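Long-range contact in molybdopterin biosynthesis enzyme, MoaB (Thermus thermophilus, PDB 3MCH), which probably binds molybdopterin and takes part in the biosynthesis of the molybdenum cofactor: residues Leu7-Lys12 / Val43-Pro48. Sequence-based numbering, arbitrary orientation.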
loop_
_atom_site.group_PDB
_atom_site.type_symbol
_atom_site.label_atom_id
_atom_site.label_comp_id
_atom_site.label_asym_id
_atom_site.label_seq_id
_atom_site.Cartn_x
_atom_site.Cartn_y
_atom_site.Cartn_z
ATOM N N LEU B 7 10.120 -17.353 12.204
ATOM C CA LEU B 7 9.001 -18.287 12.248
ATOM C C LEU B 7 8.667 -18.827 10.866
ATOM O O LEU B 7 8.202 -18.088 10.002
ATOM C CB LEU B 7 7.765 -17.599 12.830
ATOM C CG LEU B 7 6.509 -18.469 12.959
ATOM C CD1 LEU B 7 6.793 -19.636 13.894
ATOM C CD2 LEU B 7 5.356 -17.631 13.486
ATOM N N THR B 8 8.901 -20.120 10.661
ATOM C CA THR B 8 8.611 -20.745 9.378
ATOM C C THR B 8 7.204 -21.335 9.399
ATOM O O THR B 8 6.924 -22.296 10.119
ATOM C CB THR B 8 9.646 -21.839 9.049
ATOM O OG1 THR B 8 10.933 -21.229 8.881
ATOM C CG2 THR B 8 9.274 -22.567 7.759
ATOM N N VAL B 9 6.324 -20.733 8.604
ATOM C CA VAL B 9 4.931 -21.145 8.516
ATOM C C VAL B 9 4.579 -22.080 7.364
ATOM O O VAL B 9 4.627 -21.684 6.198
ATOM C CB VAL B 9 4.008 -19.912 8.321
ATOM C CG1 VAL B 9 2.546 -20.346 8.314
ATOM C CG2 VAL B 9 4.258 -18.893 9.423
ATOM N N SER B 10 4.227 -23.320 7.705
ATOM C CA SER B 10 3.839 -24.333 6.724
ATOM C C SER B 10 3.417 -25.596 7.466
ATOM O O SER B 10 3.873 -25.851 8.578
ATOM C CB SER B 10 4.982 -24.528 5.730
ATOM O OG SER B 10 4.716 -25.656 4.903
ATOM N N ASP B 11 2.552 -26.391 6.840
ATOM C CA ASP B 11 2.099 -27.638 7.443
ATOM C C ASP B 11 3.164 -28.647 7.019
ATOM O O ASP B 11 3.386 -29.652 7.695
ATOM C CB ASP B 11 0.723 -28.073 6.923
ATOM C CG ASP B 11 -0.382 -27.110 7.301
ATOM O OD1 ASP B 11 -0.429 -26.674 8.470
ATOM O OD2 ASP B 11 -1.218 -26.801 6.428
ATOM N N LYS B 12 3.815 -28.372 5.891
ATOM C CA LYS B 12 4.847 -29.256 5.363
ATOM C C LYS B 12 6.072 -29.379 6.264
ATOM O O LYS B 12 6.958 -30.195 6.013
ATOM C CB LYS B 12 5.264 -28.790 3.964
ATOM C CG LYS B 12 4.129 -28.854 2.950
ATOM C CD LYS B 12 4.584 -28.475 1.550
ATOM C CE LYS B 12 3.449 -28.639 0.549
ATOM N NZ LYS B 12 3.871 -28.345 -0.849
ATOM N N VAL B 43 5.753 -23.640 12.455
ATOM C CA VAL B 43 4.362 -23.599 12.880
ATOM C C VAL B 43 3.483 -23.998 11.701
ATOM O O VAL B 43 3.800 -23.694 10.551
ATOM C CB VAL B 43 3.975 -22.184 13.384
ATOM C CG1 VAL B 43 3.900 -21.209 12.215
ATOM C CG2 VAL B 43 2.653 -22.238 14.127
ATOM N N PRO B 44 2.377 -24.714 11.969
ATOM C CA PRO B 44 1.469 -25.145 10.903
ATOM C C PRO B 44 0.755 -23.963 10.244
ATOM O O PRO B 44 0.810 -22.839 10.745
ATOM C CB PRO B 44 0.483 -26.059 11.635
ATOM C CG PRO B 44 1.267 -26.553 12.816
ATOM C CD PRO B 44 1.991 -25.315 13.257
ATOM N N ASP B 45 0.093 -24.228 9.122
ATOM C CA ASP B 45 -0.658 -23.202 8.404
ATOM C C ASP B 45 -1.993 -23.131 9.126
ATOM O O ASP B 45 -3.037 -23.416 8.543
ATOM C CB ASP B 45 -0.917 -23.628 6.958
ATOM C CG ASP B 45 0.244 -23.320 6.043
ATOM O OD1 ASP B 45 0.605 -22.131 5.928
ATOM O OD2 ASP B 45 0.795 -24.262 5.438
ATOM N N GLU B 46 -1.955 -22.770 10.402
ATOM C CA GLU B 46 -3.173 -22.664 11.189
ATOM C C GLU B 46 -3.104 -21.320 11.885
ATOM O O GLU B 46 -2.332 -21.138 12.824
ATOM C CB GLU B 46 -3.355 -23.770 12.228
ATOM C CG GLU B 46 -3.722 -25.124 11.644
ATOM C CD GLU B 46 -5.071 -25.113 10.950
ATOM O OE1 GLU B 46 -6.055 -24.645 11.566
ATOM O OE2 GLU B 46 -5.151 -25.579 9.793
ATOM N N PRO B 47 -3.917 -20.355 11.434
ATOM C CA PRO B 47 -3.937 -19.018 12.030
ATOM C C PRO B 47 -3.850 -19.013 13.559
ATOM O O PRO B 47 -3.053 -18.273 14.133
ATOM C CB PRO B 47 -5.246 -18.438 11.510
ATOM C CG PRO B 47 -5.321 -19.020 10.133
ATOM C CD PRO B 47 -4.924 -20.467 10.361
ATOM N N PRO B 48 -4.665 -19.843 14.240
ATOM C CA PRO B 48 -4.635 -19.892 15.704
ATOM C C PRO B 48 -3.239 -20.154 16.262
ATOM O O PRO B 48 -2.808 -19.520 17.226
ATOM C CB PRO B 48 -5.600 -21.034 16.031
ATOM C CG PRO B 48 -6.584 -20.958 14.924
ATOM C CD PRO B 48 -5.710 -20.740 13.712
#
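Asp11 carries the polar end of this contact. From CB, near Asp45 OD2, a first torsion of -65° puts CG anti to the carbonyl carbon. Asp11 OD1 accepts a hydrogen bond from Asp45 N at 2.6 Å, the donor lying 52° out of the carboxylate plane, and touches Pro44 CB. Asp11 OD2 rests against Asp45 CB and makes a salt bridge to Arg77, a charge that probably eases its approach, at 3.4 Å, to Asp45 OD2. In return, Asp45 OD2 receives a weak hydrogen bond from Asp11 N (3.1 Å, N-H...O angle 127°). An alanine at Asp11 would remove the acceptor for Asp45 N and the Arg77 salt bridge, and would probably let the chain around Asp45 shift. This exchange lies where parallel strands 2-9 and 35-43 of the mixed sheet in this α/β fold end, the second leading into helix 47-60. Two backbone hydrogen bonds join them, Val9 opposite Val43: Val43 N to Thr8 O (2.9 Å, in the carbonyl plane) and Ser10 N to Val43 O (2.9 Å, nearly along the C=O axis). Toward that helix, Val43 CG1, crowded between N and the carbonyl carbon, meets Val9 CG2 at 3.6 Å and Leu7 CD1 at 3.7 Å.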